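Local coordinates for fimbrial structural subunit (Actinomyces naeslundii, PDB 3QDH), which forms the shaft of Actinomyces type 2 fimbriae, as the repeating pilin, and probably mediates adhesion to streptococci and host cells in oral biofilms, at residues V6-Q11 and F26-T31; Y41-L46 and E139-N144; C196-E201 and G266-V271. All coordinates share one frame; numbering follows the deposited sequence.

Contact 1 (V6-Q11 and F26-T31)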
loop_
_atom_site.group_PDB
_atom_site.type_symbol
_atom_site.label_atom_id
_atom_site.label_comp_id
_atom_site.label_asym_id
_atom_site.label_seq_id
_atom_site.Cartn_x
_atom_site.Cartn_y
_atom_site.Cartn_z
ATOM N N VAL A 6 4.294 16.648 9.745
ATOM C CA VAL A 6 4.490 15.517 8.834
ATOM C C VAL A 6 3.184 15.210 8.147
ATOM O O VAL A 6 2.133 15.172 8.792
ATOM C CB VAL A 6 4.897 14.209 9.559
ATOM C CG1 VAL A 6 5.707 13.308 8.612
ATOM C CG2 VAL A 6 5.653 14.492 10.826
ATOM N N GLU A 7 3.248 14.977 6.843
ATOM C CA GLU A 7 2.055 14.655 6.078
ATOM C C GLU A 7 2.203 13.264 5.484
ATOM O O GLU A 7 3.283 12.898 5.005
ATOM C CB GLU A 7 1.807 15.696 4.975
ATOM C CG GLU A 7 1.387 17.092 5.489
ATOM C CD GLU A 7 2.503 17.817 6.221
ATOM O OE1 GLU A 7 3.567 18.042 5.614
ATOM O OE2 GLU A 7 2.339 18.182 7.413
ATOM N N LYS A 8 1.120 12.495 5.499
ATOM C CA LYS A 8 1.154 11.155 4.931
ATOM C C LYS A 8 0.016 10.963 3.935
ATOM O O LYS A 8 -1.104 11.465 4.143
ATOM C CB LYS A 8 1.108 10.096 6.050
ATOM C CG LYS A 8 1.239 8.658 5.565
ATOM C CD LYS A 8 1.525 7.682 6.710
ATOM C CE LYS A 8 1.757 6.285 6.129
ATOM N NZ LYS A 8 2.249 5.226 7.071
ATOM N N SER A 9 0.318 10.257 2.847
ATOM C CA SER A 9 -0.674 9.898 1.841
ATOM C C SER A 9 -0.555 8.418 1.487
ATOM O O SER A 9 0.138 7.653 2.179
ATOM C CB SER A 9 -0.498 10.762 0.583
ATOM O OG SER A 9 -1.594 10.588 -0.307
ATOM N N ILE A 10 -1.253 8.015 0.426
ATOM C CA ILE A 10 -1.161 6.656 -0.127
ATOM C C ILE A 10 -1.166 6.726 -1.656
ATOM O O ILE A 10 -1.973 7.439 -2.246
ATOM C CB ILE A 10 -2.359 5.740 0.294
ATOM C CG1 ILE A 10 -2.623 5.795 1.803
ATOM C CG2 ILE A 10 -2.105 4.286 -0.130
ATOM C CD1 ILE A 10 -3.969 5.146 2.218
ATOM N N GLN A 11 -0.257 5.990 -2.286
ATOM C CA GLN A 11 -0.262 5.834 -3.733
ATOM C C GLN A 11 -1.532 5.119 -4.198
ATOM O O GLN A 11 -1.946 4.137 -3.582
ATOM C CB GLN A 11 0.941 4.993 -4.169
ATOM C CG GLN A 11 2.087 5.778 -4.772
ATOM C CD GLN A 11 2.779 4.991 -5.874
ATOM O OE1 GLN A 11 3.077 3.809 -5.714
ATOM N NE2 GLN A 11 3.021 5.643 -7.010
ATOM N N PHE A 26 3.297 4.404 0.680
ATOM C CA PHE A 26 2.861 5.574 1.431
ATOM C C PHE A 26 3.851 6.719 1.271
ATOM O O PHE A 26 4.903 6.699 1.915
ATOM C CB PHE A 26 2.809 5.278 2.935
ATOM C CG PHE A 26 1.883 4.165 3.345
ATOM C CD1 PHE A 26 0.498 4.339 3.333
ATOM C CD2 PHE A 26 2.401 2.967 3.835
ATOM C CE1 PHE A 26 -0.357 3.320 3.755
ATOM C CE2 PHE A 26 1.549 1.938 4.268
ATOM C CZ PHE A 26 0.170 2.116 4.225
ATOM N N PRO A 27 3.515 7.729 0.449
ATOM C CA PRO A 27 4.312 8.962 0.414
ATOM C C PRO A 27 4.229 9.724 1.742
ATOM O O PRO A 27 3.131 9.952 2.272
ATOM C CB PRO A 27 3.689 9.759 -0.745
ATOM C CG PRO A 27 2.934 8.753 -1.547
ATOM C CD PRO A 27 2.435 7.749 -0.552
ATOM N N VAL A 28 5.394 10.058 2.300
ATOM C CA VAL A 28 5.492 10.766 3.573
ATOM C C VAL A 28 6.357 11.997 3.334
ATOM O O VAL A 28 7.405 11.898 2.685
ATOM C CB VAL A 28 6.118 9.866 4.696
ATOM C CG1 VAL A 28 6.514 10.697 5.913
ATOM C CG2 VAL A 28 5.150 8.748 5.111
ATOM N N SER A 29 5.920 13.157 3.818
ATOM C CA SER A 29 6.713 14.377 3.647
ATOM C C SER A 29 6.634 15.355 4.825
ATOM O O SER A 29 5.633 15.424 5.538
ATOM C CB SER A 29 6.393 15.086 2.317
ATOM O OG SER A 29 5.123 15.694 2.352
ATOM N N SER A 30 7.718 16.104 5.011
ATOM C CA SER A 30 7.796 17.135 6.031
ATOM C C SER A 30 8.471 18.373 5.435
ATOM O O SER A 30 9.547 18.277 4.826
ATOM C CB SER A 30 8.592 16.613 7.236
ATOM O OG SER A 30 8.616 17.580 8.277
ATOM N N THR A 31 7.837 19.530 5.594
ATOM C CA THR A 31 8.413 20.774 5.084
ATOM C C THR A 31 9.571 21.190 5.990
ATOM O O THR A 31 9.406 21.296 7.201
ATOM C CB THR A 31 7.364 21.897 5.017
ATOM O OG1 THR A 31 6.342 21.535 4.079
ATOM C CG2 THR A 31 8.015 23.213 4.571
HETATM O O HOH W 1 5.182 19.658 6.680
HETATM O O HOH W 2 2.886 13.000 1.690
HETATM O O HOH W 3 4.824 18.238 3.558
#

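Contact 2 (Y41-L46 and E139-N144)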
loop_
_atom_site.group_PDB
_atom_site.type_symbol
_atom_site.label_atom_id
_atom_site.label_comp_id
_atom_site.label_asym_id
_atom_site.label_seq_id
_atom_site.Cartn_x
_atom_site.Cartn_y
_atom_site.Cartn_z
ATOM N N TYR A 41 20.962 21.205 12.471
ATOM C CA TYR A 41 20.406 19.890 12.830
ATOM C C TYR A 41 21.409 19.010 13.574
ATOM O O TYR A 41 22.549 18.842 13.138
ATOM C CB TYR A 41 19.919 19.123 11.596
ATOM C CG TYR A 41 18.715 19.763 10.944
ATOM C CD1 TYR A 41 17.453 19.699 11.540
ATOM C CD2 TYR A 41 18.845 20.445 9.731
ATOM C CE1 TYR A 41 16.340 20.301 10.933
ATOM C CE2 TYR A 41 17.743 21.037 9.113
ATOM C CZ TYR A 41 16.501 20.967 9.723
ATOM O OH TYR A 41 15.440 21.578 9.107
ATOM N N LYS A 42 20.957 18.445 14.692
ATOM C CA LYS A 42 21.672 17.356 15.355
ATOM C C LYS A 42 21.336 16.079 14.608
ATOM O O LYS A 42 22.172 15.171 14.472
ATOM C CB LYS A 42 21.217 17.215 16.809
ATOM C CG LYS A 42 21.540 18.400 17.732
ATOM C CD LYS A 42 20.974 18.076 19.123
ATOM C CE LYS A 42 20.747 19.307 19.954
ATOM N NZ LYS A 42 20.116 18.956 21.267
ATOM N N TYR A 43 20.094 16.007 14.127
ATOM C CA TYR A 43 19.641 14.874 13.341
ATOM C C TYR A 43 18.311 15.213 12.674
ATOM O O TYR A 43 17.668 16.188 13.034
ATOM C CB TYR A 43 19.509 13.585 14.206
ATOM C CG TYR A 43 18.689 13.791 15.462
ATOM C CD1 TYR A 43 17.292 13.697 15.438
ATOM C CD2 TYR A 43 19.318 14.077 16.683
ATOM C CE1 TYR A 43 16.538 13.938 16.613
ATOM C CE2 TYR A 43 18.586 14.300 17.852
ATOM C CZ TYR A 43 17.204 14.229 17.809
ATOM O OH TYR A 43 16.496 14.439 18.969
ATOM N N PHE A 44 17.930 14.405 11.696
ATOM C CA PHE A 44 16.651 14.536 10.994
ATOM C C PHE A 44 16.289 13.161 10.436
ATOM O O PHE A 44 16.990 12.624 9.581
ATOM C CB PHE A 44 16.747 15.602 9.874
ATOM C CG PHE A 44 15.417 15.945 9.235
ATOM C CD1 PHE A 44 14.909 17.242 9.308
ATOM C CD2 PHE A 44 14.693 14.978 8.558
ATOM C CE1 PHE A 44 13.666 17.562 8.719
ATOM C CE2 PHE A 44 13.449 15.284 7.966
ATOM C CZ PHE A 44 12.947 16.570 8.039
ATOM N N GLN A 45 15.191 12.582 10.922
ATOM C CA GLN A 45 14.813 11.221 10.557
ATOM C C GLN A 45 13.321 11.133 10.271
ATOM O O GLN A 45 12.518 11.654 11.041
ATOM C CB GLN A 45 15.171 10.258 11.704
ATOM C CG GLN A 45 14.846 8.763 11.464
ATOM C CD GLN A 45 15.158 7.920 12.692
ATOM O OE1 GLN A 45 16.237 7.320 12.809
ATOM N NE2 GLN A 45 14.227 7.898 13.628
ATOM N N LEU A 46 12.959 10.461 9.175
ATOM C CA LEU A 46 11.574 10.072 8.944
ATOM C C LEU A 46 11.409 8.628 9.443
ATOM O O LEU A 46 12.211 7.747 9.114
ATOM C CB LEU A 46 11.204 10.184 7.460
ATOM C CG LEU A 46 11.274 11.581 6.794
ATOM C CD1 LEU A 46 11.072 11.449 5.283
ATOM C CD2 LEU A 46 10.274 12.571 7.404
ATOM N N GLU A 139 24.141 13.465 15.507
ATOM C CA GLU A 139 23.989 12.511 16.590
ATOM C C GLU A 139 22.937 11.488 16.203
ATOM O O GLU A 139 22.069 11.767 15.370
ATOM C CB GLU A 139 23.556 13.247 17.855
ATOM C CG GLU A 139 24.644 14.149 18.419
ATOM C CD GLU A 139 24.143 15.088 19.499
ATOM O OE1 GLU A 139 22.914 15.128 19.752
ATOM O OE2 GLU A 139 24.988 15.785 20.111
ATOM N N GLU A 140 23.011 10.306 16.810
ATOM C CA GLU A 140 22.008 9.274 16.567
ATOM C C GLU A 140 20.672 9.762 17.121
ATOM O O GLU A 140 20.608 10.198 18.280
ATOM C CB GLU A 140 22.402 7.947 17.223
ATOM C CG GLU A 140 21.397 6.810 16.985
ATOM C CD GLU A 140 21.813 5.481 17.613
ATOM O OE1 GLU A 140 22.693 5.475 18.499
ATOM O OE2 GLU A 140 21.251 4.436 17.215
ATOM N N PRO A 141 19.609 9.720 16.294
ATOM C CA PRO A 141 18.290 10.096 16.799
ATOM C C PRO A 141 17.879 9.188 17.974
ATOM O O PRO A 141 18.256 8.015 17.999
ATOM C CB PRO A 141 17.359 9.846 15.604
ATOM C CG PRO A 141 18.221 9.768 14.416
ATOM C CD PRO A 141 19.561 9.269 14.890
ATOM N N PRO A 142 17.112 9.723 18.936
ATOM C CA PRO A 142 16.713 8.877 20.076
ATOM C C PRO A 142 15.761 7.750 19.660
ATOM O O PRO A 142 14.949 7.929 18.752
ATOM C CB PRO A 142 16.015 9.852 21.031
ATOM C CG PRO A 142 15.649 11.047 20.213
ATOM C CD PRO A 142 16.554 11.087 19.007
ATOM N N ALA A 143 15.867 6.599 20.320
ATOM C CA ALA A 143 15.010 5.455 20.011
ATOM C C ALA A 143 13.549 5.714 20.384
ATOM O O ALA A 143 12.637 5.260 19.695
ATOM C CB ALA A 143 15.525 4.189 20.715
ATOM N N ASN A 144 13.339 6.461 21.462
ATOM C CA ASN A 144 11.999 6.674 22.021
ATOM C C ASN A 144 11.733 8.128 22.440
ATOM O O ASN A 144 11.484 8.394 23.620
ATOM C CB ASN A 144 11.770 5.737 23.225
ATOM C CG ASN A 144 11.897 4.255 22.864
ATOM O OD1 ASN A 144 12.817 3.570 23.327
ATOM N ND2 ASN A 144 10.977 3.757 22.043
#

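Contact 3 (C196-E201 and G266-V271)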
loop_
_atom_site.group_PDB
_atom_site.type_symbol
_atom_site.label_atom_id
_atom_site.label_comp_id
_atom_site.label_asym_id
_atom_site.label_seq_id
_atom_site.Cartn_x
_atom_site.Cartn_y
_atom_site.Cartn_z
ATOM N N CYS A 196 -23.222 -4.935 -8.300
ATOM C CA CYS A 196 -22.063 -5.215 -9.156
ATOM C C CYS A 196 -22.436 -5.854 -10.501
ATOM O O CYS A 196 -23.389 -6.631 -10.587
ATOM C CB CYS A 196 -21.038 -6.077 -8.409
ATOM S SG CYS A 196 -20.370 -5.303 -6.902
ATOM N N THR A 197 -21.657 -5.524 -11.530
ATOM C CA THR A 197 -21.955 -5.865 -12.925
ATOM C C THR A 197 -20.860 -6.751 -13.548
ATOM O O THR A 197 -19.735 -6.807 -13.043
ATOM C CB THR A 197 -22.148 -4.559 -13.758
ATOM O OG1 THR A 197 -23.223 -3.790 -13.203
ATOM C CG2 THR A 197 -22.453 -4.853 -15.220
ATOM N N LYS A 198 -21.196 -7.437 -14.641
ATOM C CA LYS A 198 -20.249 -8.288 -15.375
ATOM C C LYS A 198 -19.173 -7.512 -16.151
ATOM O O LYS A 198 -18.197 -8.104 -16.617
ATOM C CB LYS A 198 -20.998 -9.217 -16.341
ATOM C CG LYS A 198 -21.719 -10.382 -15.682
ATOM C CD LYS A 198 -22.412 -11.256 -16.730
ATOM C CE LYS A 198 -22.953 -12.553 -16.137
ATOM N NZ LYS A 198 -23.997 -12.355 -15.088
ATOM N N ASP A 199 -19.359 -6.198 -16.291
ATOM C CA ASP A 199 -18.449 -5.347 -17.073
ATOM C C ASP A 199 -17.050 -5.221 -16.466
ATOM O O ASP A 199 -16.895 -4.798 -15.319
ATOM C CB ASP A 199 -19.065 -3.960 -17.286
ATOM C CG ASP A 199 -20.103 -3.949 -18.387
ATOM O OD1 ASP A 199 -21.310 -3.927 -18.068
ATOM O OD2 ASP A 199 -19.711 -3.981 -19.574
ATOM N N LYS A 200 -16.038 -5.580 -17.257
ATOM C CA LYS A 200 -14.655 -5.635 -16.783
ATOM C C LYS A 200 -13.692 -4.846 -17.674
ATOM O O LYS A 200 -14.039 -4.468 -18.798
ATOM C CB LYS A 200 -14.193 -7.097 -16.659
ATOM C CG LYS A 200 -13.884 -7.794 -17.988
ATOM C CD LYS A 200 -13.590 -9.281 -17.797
ATOM C CE LYS A 200 -12.949 -9.902 -19.036
ATOM N NZ LYS A 200 -13.859 -9.946 -20.220
ATOM N N GLU A 201 -12.489 -4.598 -17.155
ATOM C CA GLU A 201 -11.394 -4.007 -17.928
ATOM C C GLU A 201 -10.038 -4.396 -17.335
ATOM O O GLU A 201 -9.957 -4.852 -16.189
ATOM C CB GLU A 201 -11.534 -2.477 -18.029
ATOM C CG GLU A 201 -11.233 -1.711 -16.741
ATOM C CD GLU A 201 -11.353 -0.205 -16.899
ATOM O OE1 GLU A 201 -11.880 0.445 -15.971
ATOM O OE2 GLU A 201 -10.926 0.337 -17.944
ATOM N N GLY A 266 -21.839 -16.562 -19.576
ATOM C CA GLY A 266 -22.143 -17.643 -18.645
ATOM C C GLY A 266 -21.021 -17.901 -17.655
ATOM O O GLY A 266 -21.270 -18.321 -16.526
ATOM N N ALA A 267 -19.787 -17.640 -18.084
ATOM C CA ALA A 267 -18.592 -17.923 -17.289
ATOM C C ALA A 267 -18.054 -16.698 -16.533
ATOM O O ALA A 267 -16.954 -16.746 -15.971
ATOM C CB ALA A 267 -17.503 -18.521 -18.181
ATOM N N VAL A 268 -18.834 -15.617 -16.515
ATOM C CA VAL A 268 -18.434 -14.358 -15.872
ATOM C C VAL A 268 -19.323 -14.049 -14.660
ATOM O O VAL A 268 -20.545 -13.986 -14.778
ATOM C CB VAL A 268 -18.455 -13.175 -16.886
ATOM C CG1 VAL A 268 -18.203 -11.844 -16.185
ATOM C CG2 VAL A 268 -17.431 -13.393 -18.008
ATOM N N THR A 269 -18.697 -13.854 -13.499
ATOM C CA THR A 269 -19.422 -13.602 -12.252
ATOM C C THR A 269 -18.990 -12.285 -11.587
ATOM O O THR A 269 -17.806 -12.094 -11.296
ATOM C CB THR A 269 -19.250 -14.779 -11.259
ATOM O OG1 THR A 269 -19.627 -16.004 -11.900
ATOM C CG2 THR A 269 -20.106 -14.582 -10.008
ATOM N N PRO A 270 -19.952 -11.370 -11.353
ATOM C CA PRO A 270 -19.672 -10.160 -10.573
ATOM C C PRO A 270 -19.550 -10.481 -9.085
ATOM O O PRO A 270 -20.397 -11.187 -8.538
ATOM C CB PRO A 270 -20.910 -9.284 -10.818
ATOM C CG PRO A 270 -21.621 -9.903 -11.987
ATOM C CD PRO A 270 -21.323 -11.363 -11.888
ATOM N N VAL A 271 -18.504 -9.969 -8.437
ATOM C CA VAL A 271 -18.300 -10.200 -7.000
ATOM C C VAL A 271 -18.143 -8.896 -6.201
ATOM O O VAL A 271 -17.398 -8.001 -6.599
ATOM C CB VAL A 271 -17.105 -11.160 -6.715
ATOM C CG1 VAL A 271 -17.419 -12.571 -7.201
ATOM C CG2 VAL A 271 -15.811 -10.653 -7.352
#

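Contact 1 (V6-Q11 and F26-T31)
Three main-chain hydrogen bonds hold V6-Q11 antiparallel against F26-T31. E7 and S29 form the hydrogen-bonded pair, each N-H reaching the other's carbonyl: E7 N to S29 O is 2.8 Å and nearly straight, the donor lying almost along the C=O axis. S9 N to P27 O, 2.9 Å, extends the register by two residues. P27, which has no N-H, can serve here only as acceptor, and S9 O finds no hydrogen-bonding partner.

The apolar contacts gather on the face bearing K8 and V28. CG1 of V6 and CG1 of V28, both branches anti to their backbone N, meet at 3.8 Å, while V28 CG2 lies against the CG-CD stem of K8. I10 and F26 run side by side; I10 CG1 stands at the edge of the phenyl ring, 3.8 Å from F26 CD1.

The K8 chain, anti to its backbone N (chi1 -176°) and extended throughout, crosses F26 obliquely. Its CE touches F26 CG at 3.5 Å, and NZ sits over one ring face, 4.1 Å from the centroid.

On the opposite face, two waters bind E7 OE1. One joins it to S29 OG, and the other accepts from T31 N. The bend of E7 at chi2 (69°) folds the carboxylate back along the strand, where OE2 bonds S5.

K8 NZ is covalently linked to N121 CG, an intramolecular isopeptide bond, and is hydrogen-bonded to D48 OD2; in other isopeptide-forming pilin domains such an acidic neighbour probably promotes the reaction. NZ is therefore an uncharged amide nitrogen, and its contact with F26 is amide-on-ring packing, probably with little cation-pi character: F26 covers the CE-NZ end of the cross-link, and V28 packs on the stem.

Contact 2 (Y41-L46 and E139-N144)
The strand that follows the corner at K42 and the irregular loop E139-N144 run 53° apart, meeting at one end, where E139 N donates to K42 O at 2.8 Å, in the plane of the carbonyl, the single main-chain bond between them. Farther on, the contact is made by Y43 and Q45 packing on the loop's main chain and proline rings.

Y43 has the largest share. Its CG takes the crowded position between backbone N and carbonyl carbon (chi1 51°), which lays the ring under the loop. P141 CA stands over the ring centre, 3.9 Å from the centroid, in a CH-pi contact, and P141 CB rests by Y43 CD1. P142 crosses the tyrosine at about a right angle, its CD 3.4 Å from Y43 CZ. Proline suits both places: its rigid ring and slightly positive C-H groups pack well on an aromatic. Q45, extended, brings its terminal amide across P141 CG. K42 and E139 lie alongside each other, K42 CD 3.6 Å from E139 OE1, but the ammonium forms its salt bridge with D128.

This surface packing, away from the zinc site, lays the proline-rich linker between strands 118-131 and 154-165 on strand 39-49 of the Sgo0707 N2-like domain. That strand is flanked by strands 82-87 and 118-131. F44 points away from the loop onto helix 89-96, whereas P141 also touches T86, and R47 grips the carbonyls of P142 and A143.

Contact 3 (C196-E201 and G266-V271)
C196 opens the segment with its CB directed at the strand 268-271, which runs nearly antiparallel to C196-K198 (165° apart). CB of C196 meets CB of P270 at 4.0 Å. Its SG, anti to the carbonyl carbon (chi1 -61°), turns past the proline to the disulfide with C247, so the cysteine is tethered to strand 245-254 while its methylene packs on the neighbouring one.

T197 directs its side chain away from P270 and contributes main chain instead. T197 O approaches P270 CB at 3.5 Å, and C196 O reaches the same carbon, so two successive carbonyls lean on the proline ring. Proline fits: it offers C-H groups rather than an N-H, and its compact ring packs against the C196-K198 main chain.

K198 covers the most ground. Its CG, anti to the carbonyl carbon, crosses obliquely over both partners, lying 3.7 Å from P270 CG and 3.8 Å from V268 CG1. That valine branch, anti to its own backbone N, also nears K198 O. The stem, extended through chi3, brings CE to 3.1 Å from V268 O, and the bend at chi4 (62°) then sets NZ, which is 3.8 Å from that oxygen. Long and flexible, lysine can spread its aliphatic stem over a valine and a proline while keeping the ammonium at the surface.

Around K200-E201 the chain forms a short, weakly bonded strand. K200 reaches across V249 and V251 and makes a cation-pi contact with Y186, and E201 pairs with K187 of strand 182-188. In this SpaA-like prealbumin domain, strand 268-274 pairs with strand 245-254, V268 leans on V249, and T269 and V271 turn the other way toward strand 283-285; the C196-K198 loop lies on the face of strand 268-274 that carries V268 and P270.

How the contacts relate
Contacts 1 and 2 belong to one part of the elongated chain and contact 3 to the SpaA-like prealbumin domain beyond the chain's centre. Contacts 1 and 2 follow in series, strand 23-31 leading to strand 39-49; their centres are 19 Å apart and their nearest atoms about 4 Å, without touching. Strand 118-131 links them physically: it supplies N121 to the K8 cross-link of contact 1 and D128 to K42 of contact 2. Contact 3 lies 36 Å from contact 1 and 52 Å from contact 2, centre to centre, and has its own covalent tie, the C196-C247 disulfide. All three lie away from the zinc site of D70, D73 and E90.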